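Local coordinates for homospermidine synthase (Legionella pneumophila subsp. pneumophila str. Philadelphia 1, PDB 2PH5), which probably catalyses the formation of homospermidine and binds NAD in a Rossmann-type domain, at residues R368-L377 and K431-T442. Sequence-based numbering, arbitrary orientation.
Sequences RGAYWYGSTL and KPYLGKVGGYYT. With SO4 (sulfate ion), chain B.
Tyr371 holds CG anti to its own N (chi1 -172°), whereas Tyr441 holds CG anti to its carbonyl carbon, and the two rings meet on one face of an antiparallel strand pair. Strands 370-377 and 436-442 run side by side in the mixed sheet of the saccharopine dehydrogenase C-terminal domain. Strand 436-442 is an outermost strand of that sheet within the chain. The aromatic pair is edge-to-face: Tyr371 CD1 sits over the middle of the Tyr441 ring, 3.3 Å from its plane, and the planes meet at 56°. Arg368 CB also touches this ring, 3.4 Å from Tyr441 CE1. Arg368 NH1 makes a weak hydrogen bond to O3 of a sulfate ion that probably came from the crystallisation solution. The hydroxyls are held from outside the pair, Tyr371 by Asn173 and Tyr441 by Asp177. Tyr371 OH also lies 3.1 Å from Gly439 CA. Next along this face, the Tyr373 ring lies against the Gly438-Gly439 peptide. Helix 158-176, which carries NAD-binding residues at its start, packs on Tyr371 and Tyr373.

On the other face, Trp372 and Tyr440 extend together in the same direction. Trp372 CE3 meets Tyr440 CD1 at 3.6 Å. Their backbones form a hydrogen-bonded pair, with Trp372 N 2.8 Å from Tyr440 O. Farther along, a water donates to Lys436 O and to Thr376 OG1, which has a second partner in Glu358, and the same water hydrogen-bonds Tyr440 OH.

Just before Lys436, Gly435 has a positive phi and leads into the strand. There Ser375 OG donates to Leu434 O at 2.8 Å, meeting the carbonyl at a C=O...OG angle of 122°.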
loop_
_atom_site.group_PDB
_atom_site.type_symbol
_atom_site.label_atom_id
_atom_site.label_comp_id
_atom_site.label_asym_id
_atom_site.label_seq_id
_atom_site.Cartn_x
_atom_site.Cartn_y
_atom_site.Cartn_z
ATOM N N ARG A 368 19.519 25.486 12.720
ATOM C CA ARG A 368 20.235 25.074 11.510
ATOM C C ARG A 368 19.302 24.346 10.547
ATOM O O ARG A 368 19.579 24.257 9.351
ATOM C CB ARG A 368 21.391 24.129 11.855
ATOM C CG ARG A 368 22.409 24.654 12.848
ATOM C CD ARG A 368 23.326 25.673 12.229
ATOM N NE ARG A 368 23.957 25.196 11.000
ATOM C CZ ARG A 368 24.815 25.922 10.293
ATOM N NH1 ARG A 368 25.132 27.141 10.704
ATOM N NH2 ARG A 368 25.351 25.442 9.179
ATOM N N GLY A 369 18.207 23.806 11.081
ATOM C CA GLY A 369 17.251 23.071 10.266
ATOM C C GLY A 369 17.176 21.615 10.696
ATOM O O GLY A 369 17.960 21.173 11.543
ATOM N N ALA A 370 16.238 20.860 10.136
ATOM C CA ALA A 370 16.134 19.452 10.508
ATOM C C ALA A 370 17.428 18.759 10.108
ATOM O O ALA A 370 18.006 19.056 9.063
ATOM C CB ALA A 370 14.949 18.799 9.817
ATOM N N TYR A 371 17.873 17.833 10.947
ATOM C CA TYR A 371 19.111 17.095 10.718
ATOM C C TYR A 371 18.868 15.586 10.751
ATOM O O TYR A 371 18.223 15.068 11.666
ATOM C CB TYR A 371 20.119 17.460 11.799
ATOM C CG TYR A 371 21.505 16.919 11.563
ATOM C CD1 TYR A 371 22.356 17.514 10.631
ATOM C CD2 TYR A 371 21.983 15.834 12.294
ATOM C CE1 TYR A 371 23.650 17.052 10.433
ATOM C CE2 TYR A 371 23.272 15.362 12.105
ATOM C CZ TYR A 371 24.101 15.977 11.174
ATOM O OH TYR A 371 25.381 15.510 10.995
ATOM N N TRP A 372 19.398 14.889 9.754
ATOM C CA TRP A 372 19.256 13.440 9.674
ATOM C C TRP A 372 20.634 12.812 9.601
ATOM O O TRP A 372 21.421 13.128 8.707
ATOM C CB TRP A 372 18.474 13.038 8.429
ATOM C CG TRP A 372 18.117 11.586 8.364
ATOM C CD1 TRP A 372 16.919 11.016 8.715
ATOM C CD2 TRP A 372 18.941 10.514 7.880
ATOM N NE1 TRP A 372 16.948 9.663 8.471
ATOM C CE2 TRP A 372 18.175 9.330 7.959
ATOM C CE3 TRP A 372 20.252 10.439 7.388
ATOM C CZ2 TRP A 372 18.675 8.087 7.563
ATOM C CZ3 TRP A 372 20.753 9.203 6.992
ATOM C CH2 TRP A 372 19.963 8.040 7.082
ATOM N N TYR A 373 20.922 11.925 10.545
ATOM C CA TYR A 373 22.197 11.238 10.577
ATOM C C TYR A 373 21.910 9.747 10.604
ATOM O O TYR A 373 21.117 9.288 11.418
ATOM C CB TYR A 373 22.992 11.649 11.814
ATOM C CG TYR A 373 24.369 11.054 11.849
ATOM C CD1 TYR A 373 24.573 9.760 12.307
ATOM C CD2 TYR A 373 25.472 11.776 11.391
ATOM C CE1 TYR A 373 25.834 9.196 12.312
ATOM C CE2 TYR A 373 26.750 11.220 11.388
ATOM C CZ TYR A 373 26.922 9.930 11.854
ATOM O OH TYR A 373 28.176 9.359 11.903
ATOM N N GLY A 374 22.541 8.999 9.703
ATOM C CA GLY A 374 22.312 7.569 9.653
ATOM C C GLY A 374 23.075 6.814 8.580
ATOM O O GLY A 374 24.064 7.305 8.027
ATOM N N SER A 375 22.601 5.605 8.291
ATOM C CA SER A 375 23.223 4.733 7.307
ATOM C C SER A 375 22.375 4.493 6.074
ATOM O O SER A 375 21.193 4.185 6.173
ATOM C CB SER A 375 23.547 3.380 7.946
ATOM O OG SER A 375 23.619 2.355 6.971
ATOM N N THR A 376 22.989 4.651 4.908
ATOM C CA THR A 376 22.309 4.409 3.650
ATOM C C THR A 376 23.114 3.303 3.002
ATOM O O THR A 376 24.160 3.557 2.409
ATOM C CB THR A 376 22.329 5.627 2.739
ATOM O OG1 THR A 376 21.773 6.749 3.431
ATOM C CG2 THR A 376 21.506 5.353 1.483
ATOM N N LEU A 377 22.640 2.071 3.148
ATOM C CA LEU A 377 23.319 0.908 2.591
ATOM C C LEU A 377 22.485 0.284 1.480
ATOM O O LEU A 377 21.299 0.016 1.661
ATOM C CB LEU A 377 23.564 -0.142 3.686
ATOM C CG LEU A 377 24.140 -1.492 3.230
ATOM C CD1 LEU A 377 25.555 -1.281 2.719
ATOM C CD2 LEU A 377 24.132 -2.507 4.379
ATOM N N LYS A 431 30.829 1.225 11.086
ATOM C CA LYS A 431 30.906 2.098 9.914
ATOM C C LYS A 431 31.275 1.404 8.605
ATOM O O LYS A 431 30.713 1.705 7.561
ATOM C CB LYS A 431 31.896 3.232 10.198
ATOM C CG LYS A 431 31.473 4.588 9.667
ATOM C CD LYS A 431 31.981 5.716 10.573
ATOM C CE LYS A 431 31.422 7.084 10.153
ATOM N NZ LYS A 431 31.768 8.199 11.087
ATOM N N PRO A 432 32.241 0.474 8.644
ATOM C CA PRO A 432 32.647 -0.237 7.423
ATOM C C PRO A 432 31.570 -1.178 6.908
ATOM O O PRO A 432 31.712 -1.775 5.845
ATOM C CB PRO A 432 33.890 -1.005 7.868
ATOM C CG PRO A 432 34.467 -0.117 8.921
ATOM C CD PRO A 432 33.232 0.265 9.715
ATOM N N TYR A 433 30.490 -1.298 7.669
ATOM C CA TYR A 433 29.393 -2.189 7.319
ATOM C C TYR A 433 28.107 -1.440 6.994
ATOM O O TYR A 433 27.113 -2.054 6.607
ATOM C CB TYR A 433 29.117 -3.133 8.491
ATOM C CG TYR A 433 30.180 -4.179 8.739
ATOM C CD1 TYR A 433 30.276 -5.302 7.923
ATOM C CD2 TYR A 433 31.071 -4.059 9.807
ATOM C CE1 TYR A 433 31.225 -6.286 8.161
ATOM C CE2 TYR A 433 32.032 -5.040 10.057
ATOM C CZ TYR A 433 32.102 -6.155 9.226
ATOM O OH TYR A 433 33.037 -7.142 9.455
ATOM N N LEU A 434 28.130 -0.119 7.135
ATOM C CA LEU A 434 26.934 0.689 6.923
ATOM C C LEU A 434 26.875 1.533 5.649
ATOM O O LEU A 434 26.016 2.406 5.517
ATOM C CB LEU A 434 26.730 1.583 8.154
ATOM C CG LEU A 434 26.712 0.828 9.492
ATOM C CD1 LEU A 434 26.549 1.800 10.656
ATOM C CD2 LEU A 434 25.578 -0.167 9.480
ATOM N N GLY A 435 27.772 1.259 4.708
ATOM C CA GLY A 435 27.788 2.010 3.468
ATOM C C GLY A 435 28.129 3.462 3.738
ATOM O O GLY A 435 29.038 3.765 4.518
ATOM N N LYS A 436 27.412 4.368 3.089
ATOM C CA LYS A 436 27.656 5.779 3.308
ATOM C C LYS A 436 26.882 6.215 4.545
ATOM O O LYS A 436 25.669 6.041 4.625
ATOM C CB LYS A 436 27.223 6.595 2.091
ATOM C CG LYS A 436 25.808 6.344 1.651
ATOM C CD LYS A 436 25.482 7.144 0.397
ATOM C CE LYS A 436 25.666 8.642 0.624
ATOM N NZ LYS A 436 25.071 9.444 -0.491
ATOM N N VAL A 437 27.609 6.754 5.517
ATOM C CA VAL A 437 27.026 7.212 6.767
ATOM C C VAL A 437 27.439 8.660 7.028
ATOM O O VAL A 437 28.599 9.027 6.849
ATOM C CB VAL A 437 27.465 6.277 7.939
ATOM C CG1 VAL A 437 28.825 5.683 7.635
ATOM C CG2 VAL A 437 27.503 7.037 9.256
ATOM N N GLY A 438 26.464 9.478 7.426
ATOM C CA GLY A 438 26.713 10.883 7.706
ATOM C C GLY A 438 25.452 11.677 8.036
ATOM O O GLY A 438 24.353 11.122 8.135
ATOM N N GLY A 439 25.621 12.988 8.202
ATOM C CA GLY A 439 24.508 13.862 8.526
ATOM C C GLY A 439 24.039 14.681 7.337
ATOM O O GLY A 439 24.798 14.951 6.407
ATOM N N TYR A 440 22.770 15.065 7.361
ATOM C CA TYR A 440 22.192 15.849 6.287
ATOM C C TYR A 440 21.203 16.854 6.861
ATOM O O TYR A 440 20.302 16.498 7.628
ATOM C CB TYR A 440 21.463 14.950 5.289
ATOM C CG TYR A 440 22.279 13.797 4.764
ATOM C CD1 TYR A 440 22.448 12.636 5.519
ATOM C CD2 TYR A 440 22.857 13.853 3.494
ATOM C CE1 TYR A 440 23.164 11.554 5.022
ATOM C CE2 TYR A 440 23.576 12.781 2.984
ATOM C CZ TYR A 440 23.724 11.630 3.754
ATOM O OH TYR A 440 24.412 10.552 3.239
ATOM N N TYR A 441 21.389 18.113 6.482
ATOM C CA TYR A 441 20.526 19.202 6.912
ATOM C C TYR A 441 19.462 19.389 5.838
ATOM O O TYR A 441 19.691 19.075 4.669
ATOM C CB TYR A 441 21.340 20.494 7.050
ATOM C CG TYR A 441 22.086 20.623 8.356
ATOM C CD1 TYR A 441 21.403 20.887 9.540
ATOM C CD2 TYR A 441 23.469 20.448 8.420
ATOM C CE1 TYR A 441 22.071 20.969 10.759
ATOM C CE2 TYR A 441 24.151 20.527 9.638
ATOM C CZ TYR A 441 23.440 20.785 10.802
ATOM O OH TYR A 441 24.092 20.835 12.013
ATOM N N THR A 442 18.299 19.887 6.234
ATOM C CA THR A 442 17.229 20.139 5.280
ATOM C C THR A 442 16.276 21.196 5.792
ATOM O O THR A 442 16.052 21.310 6.994
ATOM C CB THR A 442 16.401 18.881 4.972
ATOM O OG1 THR A 442 15.284 19.252 4.158
ATOM C CG2 THR A 442 15.884 18.244 6.253
HETATM S S SO4 B . 26.228 29.871 9.561
HETATM O O1 SO4 B . 26.903 31.055 9.002
HETATM O O2 SO4 B . 25.219 30.293 10.553
HETATM O O3 SO4 B . 27.234 29.006 10.216
HETATM O O4 SO4 B . 25.569 29.127 8.469
HETATM O O HOH W 1 23.981 8.242 4.149
#